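Local coordinates for cytokinesis protein 2 (Saccharomyces cerevisiae, PDB 4WPE) that mediates the cytoskeletal rearrangements required for cytokinesis, forming a ring that colocalises with the medial actin ring, and is represented here by its F-BAR domain, at residues A[14-19]-A[210-215]; A[45-50]-A[97-102]; A[67-72]-A[80-85]; A[161-166]-A[174-179]. One frame throughout, in Å; residues are numbered along the deposited sequence.

From the N terminus, the chain opens contact 1 in the loop after helix 11-14 and contact 2 on helix 37-71. It then turns back at the end of that helix, and contact 3 closes the short hairpin into helix 76-162. Contact 2 closes next, about 29 Å from contact 3 between centres, so the larger of these loops encloses the smaller on the same helix pair. Helix 76-162 runs on to the far end of the domain, where contact 4 closes a second hairpin, into helix 170-259. That helix returns to meet residues 14-19, and contact 1 thereby spans all the others. Contacts 3 and 4 lie about 119 Å apart between centres.

Contact 1: A[14-19]-A[210-215]; sequences CFWDPN and HEWAQL
Trp16 and Trp212 meet as a T-shaped (edge-to-face) pair, with the edge of the Trp212 indole pointing into one face of Trp16. The six-membered ring of Trp16 and the five-membered ring of Trp212 have centroids 4.6 Å apart, and their planes stand at 89°. CD1 of Trp212 makes the touch, 3.4 Å from CZ3 of Trp16 and displaced toward the rim of the benzo ring. Two different side-chain turns bring this about. With chi1 at 179°, Trp212 stretches out from its helix toward the loop, whereas Trp16 (chi1 -63°) has CG opposite its carbonyl carbon and swings its six-membered ring toward the helix. The same ring reaches Ala213, whose CB is 4.2 Å from Trp16 CH2. Beside the stack, Trp212 NE1 points loosely at the loop backbone, making a weak hydrogen bond of 3.4 Å to the carbonyl O of Phe15. The indole nitrogen of Trp16 instead binds the carbonyl of Glu12, which holds the pyrrole side of that indole. Trp212 also packs on Val23 and Leu26 of helix 21-35 and on Ile129 of helix 76-162, while Arg279 of the second subunit packs against Trp16.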
loop_
_atom_site.group_PDB
_atom_site.type_symbol
_atom_site.label_atom_id
_atom_site.label_comp_id
_atom_site.label_asym_id
_atom_site.label_seq_id
_atom_site.Cartn_x
_atom_site.Cartn_y
_atom_site.Cartn_z
ATOM N N CYS A 14 31.421 34.589 -9.173
ATOM C CA CYS A 14 32.337 34.134 -8.133
ATOM C C CYS A 14 33.335 33.052 -8.539
ATOM O O CYS A 14 34.055 32.531 -7.687
ATOM C CB CYS A 14 31.528 33.623 -6.943
ATOM S SG CYS A 14 30.409 34.851 -6.250
ATOM N N PHE A 15 33.400 32.710 -9.820
ATOM C CA PHE A 15 34.272 31.612 -10.227
ATOM C C PHE A 15 35.313 32.022 -11.259
ATOM O O PHE A 15 35.455 31.387 -12.303
ATOM C CB PHE A 15 33.429 30.448 -10.746
ATOM C CG PHE A 15 32.563 29.827 -9.691
ATOM C CD1 PHE A 15 33.024 28.758 -8.941
ATOM C CD2 PHE A 15 31.301 30.330 -9.428
ATOM C CE1 PHE A 15 32.236 28.192 -7.961
ATOM C CE2 PHE A 15 30.508 29.766 -8.449
ATOM C CZ PHE A 15 30.976 28.696 -7.715
ATOM N N TRP A 16 36.057 33.078 -10.940
ATOM C CA TRP A 16 37.128 33.561 -11.801
ATOM C C TRP A 16 38.501 33.278 -11.188
ATOM O O TRP A 16 38.963 34.014 -10.315
ATOM C CB TRP A 16 36.974 35.061 -12.055
ATOM C CG TRP A 16 35.718 35.456 -12.777
ATOM C CD1 TRP A 16 34.544 35.869 -12.215
ATOM C CD2 TRP A 16 35.520 35.501 -14.193
ATOM N NE1 TRP A 16 33.624 36.159 -13.194
ATOM C CE2 TRP A 16 34.203 35.941 -14.426
ATOM C CE3 TRP A 16 36.330 35.207 -15.298
ATOM C CZ2 TRP A 16 33.671 36.097 -15.703
ATOM C CZ3 TRP A 16 35.805 35.361 -16.571
ATOM C CH2 TRP A 16 34.488 35.801 -16.762
ATOM N N ASP A 17 39.146 32.211 -11.650
ATOM C CA ASP A 17 40.481 31.849 -11.179
ATOM C C ASP A 17 41.480 31.874 -12.336
ATOM O O ASP A 17 41.128 31.529 -13.465
ATOM C CB ASP A 17 40.465 30.466 -10.521
ATOM N N PRO A 18 42.731 32.280 -12.055
ATOM C CA PRO A 18 43.777 32.396 -13.082
ATOM C C PRO A 18 44.294 31.045 -13.578
ATOM O O PRO A 18 45.173 31.007 -14.439
ATOM C CB PRO A 18 44.886 33.171 -12.363
ATOM C CG PRO A 18 44.705 32.825 -10.933
ATOM C CD PRO A 18 43.221 32.688 -10.726
ATOM N N ASN A 19 43.762 29.956 -13.035
ATOM C CA ASN A 19 44.079 28.622 -13.533
ATOM C C ASN A 19 42.812 27.865 -13.914
ATOM O O ASN A 19 42.836 26.646 -14.096
ATOM C CB ASN A 19 44.878 27.831 -12.498
ATOM C CG ASN A 19 46.295 28.349 -12.338
ATOM O OD1 ASN A 19 47.159 28.098 -13.178
ATOM N ND2 ASN A 19 46.540 29.073 -11.253
ATOM N N HIS A 210 35.186 36.949 -22.223
ATOM C CA HIS A 210 33.921 37.264 -22.871
ATOM C C HIS A 210 33.000 36.043 -22.888
ATOM O O HIS A 210 31.815 36.145 -22.569
ATOM C CB HIS A 210 34.172 37.773 -24.294
ATOM C CG HIS A 210 32.928 37.935 -25.112
ATOM N ND1 HIS A 210 32.178 39.090 -25.107
ATOM C CD2 HIS A 210 32.312 37.090 -25.973
ATOM C CE1 HIS A 210 31.147 38.948 -25.922
ATOM N NE2 HIS A 210 31.206 37.743 -26.460
ATOM N N GLU A 211 33.554 34.887 -23.241
ATOM C CA GLU A 211 32.765 33.664 -23.342
ATOM C C GLU A 211 32.369 33.104 -21.982
ATOM O O GLU A 211 31.208 32.760 -21.768
ATOM C CB GLU A 211 33.528 32.597 -24.130
ATOM C CG GLU A 211 33.579 32.836 -25.634
ATOM C CD GLU A 211 32.222 32.703 -26.308
ATOM O OE1 GLU A 211 31.976 31.660 -26.951
ATOM O OE2 GLU A 211 31.405 33.646 -26.209
ATOM N N TRP A 212 33.329 33.010 -21.065
ATOM C CA TRP A 212 33.063 32.418 -19.752
ATOM C C TRP A 212 32.029 33.214 -18.960
ATOM O O TRP A 212 31.332 32.667 -18.108
ATOM C CB TRP A 212 34.351 32.295 -18.935
ATOM C CG TRP A 212 34.114 31.721 -17.572
ATOM C CD1 TRP A 212 34.278 32.353 -16.375
ATOM C CD2 TRP A 212 33.636 30.406 -17.269
ATOM N NE1 TRP A 212 33.948 31.508 -15.343
ATOM C CE2 TRP A 212 33.550 30.305 -15.866
ATOM C CE3 TRP A 212 33.280 29.300 -18.047
ATOM C CZ2 TRP A 212 33.124 29.145 -15.226
ATOM C CZ3 TRP A 212 32.855 28.148 -17.410
ATOM C CH2 TRP A 212 32.781 28.080 -16.014
ATOM N N ALA A 213 31.931 34.507 -19.247
ATOM C CA ALA A 213 30.924 35.350 -18.620
ATOM C C ALA A 213 29.531 34.890 -19.032
ATOM O O ALA A 213 28.559 35.073 -18.299
ATOM C CB ALA A 213 31.140 36.811 -18.998
ATOM N N GLN A 214 29.452 34.286 -20.214
ATOM C CA GLN A 214 28.191 33.821 -20.771
ATOM C C GLN A 214 27.926 32.356 -20.451
ATOM O O GLN A 214 26.801 31.976 -20.132
ATOM C CB GLN A 214 28.171 34.020 -22.287
ATOM C CG GLN A 214 28.070 35.469 -22.730
ATOM C CD GLN A 214 27.935 35.603 -24.233
ATOM O OE1 GLN A 214 28.469 34.791 -24.991
ATOM N NE2 GLN A 214 27.215 36.629 -24.675
ATOM N N LEU A 215 28.964 31.533 -20.541
ATOM C CA LEU A 215 28.794 30.092 -20.394
ATOM C C LEU A 215 28.596 29.683 -18.936
ATOM O O LEU A 215 27.987 28.652 -18.652
ATOM C CB LEU A 215 29.983 29.348 -21.008
ATOM C CG LEU A 215 29.882 29.072 -22.516
ATOM C CD1 LEU A 215 29.729 30.349 -23.334
ATOM C CD2 LEU A 215 31.075 28.272 -23.006
#

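Contact 2: A[45-50]-A[97-102]; sequences KQRSEL and SKQSEI
The guanidinium of Arg47 and the amide of Gln99 meet at the guanidinium edge, not over a face: Arg47 NH1 donates a 3.0 Å hydrogen bond to Gln99 OE1, which lies slightly out of the guanidinium plane. The two planes are turned 62° apart, and NH1 approaches OE1 tilted from the plane of the amide carbonyl. Elsewhere on the guanidinium, NH1 also forms a salt bridge with Glu51, and NE forms one to Glu89 of the second subunit, so carboxylates from both chains probably balance this buried charge. A bend in the Arg47 chain at chi2 (80°) and beyond carries the group across to Gln99, whose own chain is extended.

Helices 37-71 and 76-162 run antiparallel here, two long members of the F-BAR helical bundle, and small residues let them come close: the CA atoms of Ser48 and Ser100 are 4.8 Å apart. Ser100 OG, held opposite its backbone N (chi1 174°), donates a 2.8 Å hydrogen bond to Ser48 O, tying a side chain of one helix to the backbone of the other. Ser48 CB packs 3.9 Å from Ser100 O. The Ser48 hydroxyl turns back along its own helix and donates to Lys45 O at 2.7 Å, lying in the plane of the peptide carbonyl, where it meets a lone pair of the oxygen; Lys45 O also accepts from Glu49 N.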
loop_
_atom_site.group_PDB
_atom_site.type_symbol
_atom_site.label_atom_id
_atom_site.label_comp_id
_atom_site.label_asym_id
_atom_site.label_seq_id
_atom_site.Cartn_x
_atom_site.Cartn_y
_atom_site.Cartn_z
ATOM N N LYS A 45 10.125 5.159 -10.316
ATOM C CA LYS A 45 9.770 3.967 -11.073
ATOM C C LYS A 45 9.345 2.832 -10.150
ATOM O O LYS A 45 8.259 2.275 -10.302
ATOM C CB LYS A 45 10.943 3.521 -11.947
ATOM C CG LYS A 45 10.651 2.295 -12.790
ATOM C CD LYS A 45 11.824 1.949 -13.691
ATOM C CE LYS A 45 11.465 0.812 -14.632
ATOM N NZ LYS A 45 12.673 0.081 -15.101
ATOM N N GLN A 46 10.204 2.497 -9.191
ATOM C CA GLN A 46 9.939 1.395 -8.271
ATOM C C GLN A 46 8.704 1.657 -7.417
ATOM O O GLN A 46 7.902 0.755 -7.179
ATOM C CB GLN A 46 11.149 1.140 -7.374
ATOM C CG GLN A 46 12.384 0.690 -8.126
ATOM C CD GLN A 46 13.305 -0.156 -7.266
ATOM O OE1 GLN A 46 14.411 0.263 -6.916
ATOM N NE2 GLN A 46 12.852 -1.359 -6.924
ATOM N N ARG A 47 8.567 2.894 -6.957
ATOM C CA ARG A 47 7.388 3.319 -6.212
ATOM C C ARG A 47 6.119 3.177 -7.057
ATOM O O ARG A 47 5.072 2.770 -6.554
ATOM C CB ARG A 47 7.560 4.764 -5.744
ATOM C CG ARG A 47 6.328 5.385 -5.129
ATOM C CD ARG A 47 6.137 4.950 -3.695
ATOM N NE ARG A 47 5.647 6.054 -2.877
ATOM C CZ ARG A 47 4.371 6.410 -2.791
ATOM N NH1 ARG A 47 3.451 5.748 -3.477
ATOM N NH2 ARG A 47 4.014 7.430 -2.021
ATOM N N SER A 48 6.219 3.510 -8.340
ATOM C CA SER A 48 5.097 3.359 -9.262
ATOM C C SER A 48 4.709 1.893 -9.405
ATOM O O SER A 48 3.527 1.544 -9.364
ATOM C CB SER A 48 5.441 3.938 -10.635
ATOM O OG SER A 48 5.972 2.933 -11.485
ATOM N N GLU A 49 5.717 1.043 -9.572
ATOM C CA GLU A 49 5.498 -0.386 -9.754
ATOM C C GLU A 49 4.907 -1.005 -8.493
ATOM O O GLU A 49 4.169 -1.989 -8.559
ATOM C CB GLU A 49 6.808 -1.085 -10.132
ATOM N N LEU A 50 5.227 -0.411 -7.346
ATOM C CA LEU A 50 4.739 -0.894 -6.059
ATOM C C LEU A 50 3.246 -0.642 -5.882
ATOM O O LEU A 50 2.507 -1.513 -5.414
ATOM C CB LEU A 50 5.517 -0.234 -4.918
ATOM C CG LEU A 50 5.055 -0.539 -3.491
ATOM C CD1 LEU A 50 5.174 -2.024 -3.196
ATOM C CD2 LEU A 50 5.852 0.277 -2.479
ATOM N N SER A 97 -4.268 2.773 -7.710
ATOM C CA SER A 97 -4.041 2.466 -9.117
ATOM C C SER A 97 -3.862 3.742 -9.921
ATOM O O SER A 97 -2.977 3.832 -10.771
ATOM C CB SER A 97 -5.194 1.644 -9.688
ATOM O OG SER A 97 -4.955 1.336 -11.049
ATOM N N LYS A 98 -4.707 4.731 -9.646
ATOM C CA LYS A 98 -4.609 6.023 -10.311
ATOM C C LYS A 98 -3.313 6.724 -9.915
ATOM O O LYS A 98 -2.660 7.360 -10.742
ATOM C CB LYS A 98 -5.820 6.895 -9.973
ATOM C CG LYS A 98 -5.681 8.343 -10.400
ATOM C CD LYS A 98 -6.782 9.209 -9.805
ATOM C CE LYS A 98 -6.548 10.680 -10.125
ATOM N NZ LYS A 98 -7.669 11.537 -9.646
ATOM N N GLN A 99 -2.940 6.592 -8.645
ATOM C CA GLN A 99 -1.692 7.155 -8.142
ATOM C C GLN A 99 -0.495 6.520 -8.839
ATOM O O GLN A 99 0.481 7.198 -9.165
ATOM C CB GLN A 99 -1.587 6.957 -6.630
ATOM C CG GLN A 99 -0.534 7.821 -5.953
ATOM C CD GLN A 99 -0.131 7.283 -4.592
ATOM O OE1 GLN A 99 0.688 6.368 -4.489
ATOM N NE2 GLN A 99 -0.720 7.836 -3.539
ATOM N N SER A 100 -0.581 5.213 -9.067
ATOM C CA SER A 100 0.477 4.468 -9.743
ATOM C C SER A 100 0.726 4.993 -11.150
ATOM O O SER A 100 1.870 5.191 -11.555
ATOM C CB SER A 100 0.130 2.981 -9.800
ATOM O OG SER A 100 1.079 2.265 -10.570
ATOM N N GLU A 101 -0.353 5.219 -11.893
ATOM C CA GLU A 101 -0.243 5.681 -13.271
ATOM C C GLU A 101 0.337 7.095 -13.352
ATOM O O GLU A 101 1.139 7.386 -14.236
ATOM C CB GLU A 101 -1.609 5.619 -13.962
ATOM C CG GLU A 101 -2.268 4.246 -13.870
ATOM C CD GLU A 101 -3.663 4.211 -14.474
ATOM O OE1 GLU A 101 -4.260 5.292 -14.664
ATOM O OE2 GLU A 101 -4.165 3.098 -14.747
ATOM N N ILE A 102 -0.060 7.969 -12.432
ATOM C CA ILE A 102 0.499 9.319 -12.385
ATOM C C ILE A 102 2.005 9.251 -12.152
ATOM O O ILE A 102 2.778 10.010 -12.739
ATOM C CB ILE A 102 -0.143 10.173 -11.273
ATOM C CG1 ILE A 102 -1.618 10.427 -11.572
ATOM C CG2 ILE A 102 0.587 11.502 -11.122
ATOM C CD1 ILE A 102 -2.336 11.174 -10.468
#

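Contact 3: A[67-72]-A[80-85]; sequences KDIGTN and ETFNVV
Ile69 fits against Phe82 and Asn83, bringing the end of helix 37-71 onto the early part of helix 76-162. At Lys67, two residues before Ile69, the carbonyl O takes two bonds from Thr71, one from its N and one from OG1 at 2.8 Å, arriving from opposite faces of the carbonyl plane. Next comes Asp68, which packs on Leu42 of the second subunit. Ile69 then points directly at the opposing helix. Its CG1-CD1 arm is extended (chi2 175°), so the CD1 methyl reaches furthest, lying 3.4 Å from Phe82 O and 3.8 Å from Phe82 CB. The CG2 branch approaches the other neighbour: Asn83 OD1 is 3.6 Å from Ile69 CG2 and 3.5 Å from Ile69 CD1, set against both methyls. Phe82 is thus met mainly at its CB and backbone, and its side chain packs on Met40 of the second subunit. Past Thr71 the helix gives way at Asn72, the first residue to leave helical geometry, and its ND2 makes a weak bond to Ser39 of the second subunit. Buried packing of this kind, just before and after a short connection, is typical of the closed, turn end of an antiparallel helical hairpin, here at one end of the elongated F-BAR bundle.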
loop_
_atom_site.group_PDB
_atom_site.type_symbol
_atom_site.label_atom_id
_atom_site.label_comp_id
_atom_site.label_asym_id
_atom_site.label_seq_id
_atom_site.Cartn_x
_atom_site.Cartn_y
_atom_site.Cartn_z
ATOM N N LYS A 67 -17.501 -12.190 -3.605
ATOM C CA LYS A 67 -18.052 -13.524 -3.809
ATOM C C LYS A 67 -18.435 -14.169 -2.482
ATOM O O LYS A 67 -19.412 -14.914 -2.405
ATOM C CB LYS A 67 -17.053 -14.411 -4.558
ATOM N N ASP A 68 -17.667 -13.879 -1.437
ATOM C CA ASP A 68 -17.934 -14.456 -0.122
ATOM C C ASP A 68 -19.181 -13.855 0.518
ATOM O O ASP A 68 -19.960 -14.565 1.149
ATOM C CB ASP A 68 -16.728 -14.273 0.797
ATOM C CG ASP A 68 -15.610 -15.244 0.484
ATOM O OD1 ASP A 68 -15.581 -15.761 -0.653
ATOM O OD2 ASP A 68 -14.762 -15.491 1.369
ATOM N N ILE A 69 -19.366 -12.549 0.358
ATOM C CA ILE A 69 -20.562 -11.887 0.865
ATOM C C ILE A 69 -21.814 -12.477 0.220
ATOM O O ILE A 69 -22.799 -12.766 0.904
ATOM C CB ILE A 69 -20.512 -10.366 0.616
ATOM C CG1 ILE A 69 -19.490 -9.712 1.548
ATOM C CG2 ILE A 69 -21.881 -9.739 0.824
ATOM C CD1 ILE A 69 -19.294 -8.234 1.296
ATOM N N GLY A 70 -21.760 -12.673 -1.093
ATOM C CA GLY A 70 -22.871 -13.246 -1.832
ATOM C C GLY A 70 -23.124 -14.701 -1.482
ATOM O O GLY A 70 -24.269 -15.104 -1.262
ATOM N N THR A 71 -22.056 -15.493 -1.433
ATOM C CA THR A 71 -22.160 -16.902 -1.059
ATOM C C THR A 71 -22.629 -17.039 0.386
ATOM O O THR A 71 -23.742 -17.494 0.649
ATOM C CB THR A 71 -20.819 -17.638 -1.224
ATOM O OG1 THR A 71 -20.392 -17.558 -2.590
ATOM C CG2 THR A 71 -20.960 -19.100 -0.819
ATOM N N ASN A 72 -21.767 -16.645 1.317
ATOM C CA ASN A 72 -22.134 -16.581 2.723
ATOM C C ASN A 72 -22.996 -15.357 2.984
ATOM O O ASN A 72 -22.499 -14.319 3.419
ATOM C CB ASN A 72 -20.890 -16.539 3.609
ATOM C CG ASN A 72 -19.901 -17.632 3.274
ATOM O OD1 ASN A 72 -20.287 -18.752 2.931
ATOM N ND2 ASN A 72 -18.612 -17.313 3.365
ATOM N N GLU A 80 -25.057 -4.890 5.340
ATOM C CA GLU A 80 -24.846 -3.597 4.700
ATOM C C GLU A 80 -23.515 -2.997 5.164
ATOM O O GLU A 80 -22.965 -2.118 4.502
ATOM C CB GLU A 80 -26.006 -2.636 5.002
ATOM C CG GLU A 80 -27.317 -3.335 5.402
ATOM C CD GLU A 80 -28.482 -2.366 5.582
ATOM O OE1 GLU A 80 -28.191 -1.153 5.655
ATOM O OE2 GLU A 80 -29.667 -2.802 5.623
ATOM N N THR A 81 -22.984 -3.477 6.287
ATOM C CA THR A 81 -21.680 -3.000 6.743
ATOM C C THR A 81 -20.565 -3.785 6.042
ATOM O O THR A 81 -19.470 -3.264 5.836
ATOM C CB THR A 81 -21.532 -3.097 8.287
ATOM O OG1 THR A 81 -20.598 -2.115 8.749
ATOM C CG2 THR A 81 -21.067 -4.471 8.722
ATOM N N PHE A 82 -20.851 -5.028 5.660
ATOM C CA PHE A 82 -19.881 -5.835 4.929
ATOM C C PHE A 82 -19.676 -5.250 3.539
ATOM O O PHE A 82 -18.597 -5.364 2.959
ATOM C CB PHE A 82 -20.332 -7.296 4.824
ATOM C CG PHE A 82 -19.985 -8.138 6.027
ATOM C CD1 PHE A 82 -19.706 -7.553 7.251
ATOM C CD2 PHE A 82 -19.929 -9.519 5.924
ATOM C CE1 PHE A 82 -19.389 -8.331 8.351
ATOM C CE2 PHE A 82 -19.611 -10.301 7.022
ATOM C CZ PHE A 82 -19.340 -9.705 8.235
ATOM N N ASN A 83 -20.720 -4.619 3.012
ATOM C CA ASN A 83 -20.663 -4.038 1.677
ATOM C C ASN A 83 -20.014 -2.656 1.676
ATOM O O ASN A 83 -19.439 -2.235 0.671
ATOM C CB ASN A 83 -22.065 -3.964 1.069
ATOM C CG ASN A 83 -22.584 -5.325 0.635
ATOM O OD1 ASN A 83 -21.830 -6.159 0.130
ATOM N ND2 ASN A 83 -23.876 -5.556 0.831
ATOM N N VAL A 84 -20.105 -1.951 2.800
ATOM C CA VAL A 84 -19.404 -0.679 2.948
ATOM C C VAL A 84 -17.905 -0.939 2.960
ATOM O O VAL A 84 -17.143 -0.250 2.285
ATOM C CB VAL A 84 -19.818 0.071 4.230
ATOM C CG1 VAL A 84 -18.830 1.185 4.541
ATOM C CG2 VAL A 84 -21.222 0.630 4.087
ATOM N N VAL A 85 -17.490 -1.946 3.724
ATOM C CA VAL A 85 -16.096 -2.373 3.740
ATOM C C VAL A 85 -15.645 -2.722 2.329
ATOM O O VAL A 85 -14.557 -2.343 1.898
ATOM C CB VAL A 85 -15.878 -3.592 4.661
ATOM C CG1 VAL A 85 -14.437 -4.069 4.585
ATOM C CG2 VAL A 85 -16.250 -3.252 6.094
#

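Contact 4: A[161-166]-A[174-179]; sequences QLNENN and EHNKRE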
loop_
_atom_site.group_PDB
_atom_site.type_symbol
_atom_site.label_atom_id
_atom_site.label_comp_id
_atom_site.label_asym_id
_atom_site.label_seq_id
_atom_site.Cartn_x
_atom_site.Cartn_y
_atom_site.Cartn_z
ATOM N N GLN A 161 79.166 36.913 -34.638
ATOM C CA GLN A 161 79.799 38.211 -34.831
ATOM C C GLN A 161 81.034 38.351 -33.949
ATOM O O GLN A 161 81.963 39.081 -34.287
ATOM C CB GLN A 161 78.810 39.347 -34.565
ATOM C CG GLN A 161 78.382 39.492 -33.129
ATOM C CD GLN A 161 77.412 40.634 -32.947
ATOM O OE1 GLN A 161 77.023 41.286 -33.914
ATOM N NE2 GLN A 161 77.011 40.882 -31.705
ATOM N N LEU A 162 81.049 37.638 -32.828
ATOM C CA LEU A 162 82.234 37.595 -31.982
ATOM C C LEU A 162 83.307 36.755 -32.663
ATOM O O LEU A 162 84.503 36.885 -32.387
ATOM C CB LEU A 162 81.895 37.026 -30.604
ATOM C CG LEU A 162 83.013 37.053 -29.558
ATOM C CD1 LEU A 162 83.610 38.452 -29.436
ATOM C CD2 LEU A 162 82.507 36.552 -28.210
ATOM N N ASN A 163 82.857 35.900 -33.572
ATOM C CA ASN A 163 83.725 34.960 -34.262
ATOM C C ASN A 163 84.322 35.543 -35.541
ATOM O O ASN A 163 85.230 34.964 -36.140
ATOM C CB ASN A 163 82.939 33.690 -34.582
ATOM C CG ASN A 163 83.812 32.581 -35.115
ATOM O OD1 ASN A 163 83.971 32.434 -36.323
ATOM N ND2 ASN A 163 84.381 31.791 -34.215
ATOM N N GLU A 164 83.812 36.704 -35.939
ATOM C CA GLU A 164 84.120 37.286 -37.240
ATOM C C GLU A 164 85.609 37.562 -37.431
ATOM O O GLU A 164 86.118 37.497 -38.550
ATOM C CB GLU A 164 83.316 38.576 -37.431
ATOM C CG GLU A 164 83.386 39.168 -38.827
ATOM C CD GLU A 164 82.348 40.252 -39.051
ATOM O OE1 GLU A 164 81.778 40.747 -38.055
ATOM O OE2 GLU A 164 82.101 40.608 -40.222
ATOM N N ASN A 165 86.308 37.844 -36.336
ATOM C CA ASN A 165 87.715 38.220 -36.408
ATOM C C ASN A 165 88.680 37.041 -36.487
ATOM O O ASN A 165 89.864 37.224 -36.779
ATOM C CB ASN A 165 88.080 39.090 -35.206
ATOM C CG ASN A 165 87.673 40.534 -35.394
ATOM O OD1 ASN A 165 87.828 41.097 -36.478
ATOM N ND2 ASN A 165 87.143 41.143 -34.340
ATOM N N ASN A 166 88.180 35.839 -36.229
ATOM C CA ASN A 166 89.028 34.650 -36.236
ATOM C C ASN A 166 89.005 33.929 -37.579
ATOM O O ASN A 166 89.459 32.790 -37.690
ATOM C CB ASN A 166 88.602 33.684 -35.129
ATOM C CG ASN A 166 88.406 34.374 -33.795
ATOM O OD1 ASN A 166 89.131 35.309 -33.449
ATOM N ND2 ASN A 166 87.414 33.916 -33.035
ATOM N N GLU A 174 83.698 34.543 -45.890
ATOM C CA GLU A 174 82.407 34.614 -46.565
ATOM C C GLU A 174 81.371 33.729 -45.879
ATOM O O GLU A 174 80.232 34.146 -45.652
ATOM C CB GLU A 174 82.556 34.212 -48.034
ATOM C CG GLU A 174 81.249 34.163 -48.808
ATOM C CD GLU A 174 81.356 33.340 -50.077
ATOM O OE1 GLU A 174 82.404 33.422 -50.753
ATOM O OE2 GLU A 174 80.394 32.607 -50.396
ATOM N N HIS A 175 81.779 32.510 -45.546
ATOM C CA HIS A 175 80.905 31.554 -44.882
ATOM C C HIS A 175 80.352 32.092 -43.567
ATOM O O HIS A 175 79.196 31.843 -43.219
ATOM C CB HIS A 175 81.646 30.244 -44.625
ATOM C CG HIS A 175 80.899 29.293 -43.751
ATOM N ND1 HIS A 175 79.769 28.620 -44.176
ATOM C CD2 HIS A 175 81.103 28.902 -42.472
ATOM C CE1 HIS A 175 79.321 27.858 -43.201
ATOM N NE2 HIS A 175 80.113 28.008 -42.151
ATOM N N ASN A 176 81.183 32.829 -42.840
ATOM C CA ASN A 176 80.784 33.390 -41.555
ATOM C C ASN A 176 79.907 34.622 -41.738
ATOM O O ASN A 176 79.024 34.889 -40.923
ATOM C CB ASN A 176 82.014 33.742 -40.719
ATOM C CG ASN A 176 81.671 34.015 -39.270
ATOM O OD1 ASN A 176 81.476 33.087 -38.485
ATOM N ND2 ASN A 176 81.594 35.290 -38.906
ATOM N N LYS A 177 80.152 35.374 -42.806
ATOM C CA LYS A 177 79.335 36.543 -43.108
ATOM C C LYS A 177 77.933 36.106 -43.530
ATOM O O LYS A 177 76.950 36.788 -43.240
ATOM C CB LYS A 177 79.988 37.399 -44.198
ATOM N N ARG A 178 77.846 34.964 -44.208
ATOM C CA ARG A 178 76.558 34.400 -44.614
ATOM C C ARG A 178 75.750 33.969 -43.402
ATOM O O ARG A 178 74.566 34.294 -43.275
ATOM C CB ARG A 178 76.748 33.204 -45.548
ATOM C CG ARG A 178 77.088 33.563 -46.980
ATOM C CD ARG A 178 77.007 32.336 -47.870
ATOM N NE ARG A 178 77.626 32.558 -49.174
ATOM C CZ ARG A 178 76.980 33.033 -50.236
ATOM N NH1 ARG A 178 75.693 33.346 -50.149
ATOM N NH2 ARG A 178 77.621 33.199 -51.385
ATOM N N GLU A 179 76.404 33.221 -42.520
ATOM C CA GLU A 179 75.794 32.771 -41.278
ATOM C C GLU A 179 75.340 33.952 -40.434
ATOM O O GLU A 179 74.304 33.895 -39.773
ATOM C CB GLU A 179 76.776 31.905 -40.492
ATOM C CG GLU A 179 77.014 30.543 -41.114
ATOM C CD GLU A 179 75.730 29.750 -41.260
ATOM O OE1 GLU A 179 75.086 29.470 -40.226
ATOM O OE2 GLU A 179 75.365 29.407 -42.404
#
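Asn176 reaches from helix 170-259 toward the backbone and side chains of Asn163 and Glu164, next to the connection that closes a helical hairpin at one tip of the F-BAR domain, within a predicted coiled coil. Its CG lies opposite the backbone N (chi1 -166°), which carries the amide over to the other segment. Asn163 uses the same rotation from its own side, and both CB atoms head for the opposite segment; the two side chains cross at a slant, their amide planes 39° apart. The ND2 end of Asn176 goes to residues 163-164, 3.6 Å from Glu164 CA and 4.0 Å from Glu164 CB. It does not stop there: ND2 also donates a hydrogen bond to the carbonyl O of Leu160, just before the first segment. The amide thus bonds the backbone of the last turns of helix 76-162 and packs on Glu164. Glu164 meets it near CA and CB, and its extended chain leads the carboxylate away from the amide.

On helix 170-259 itself, side chains one turn apart pair with each other. Glu179 CG lies 4.0 Å above one face of the His175 imidazole, offset toward the rim. Glu174 and Arg178 form a salt bridge in which the guanidinium comes side-on: Arg178 NE and NH2 both bond Glu174 OE2, each at 3.0 Å, with NE on its anti lone pair.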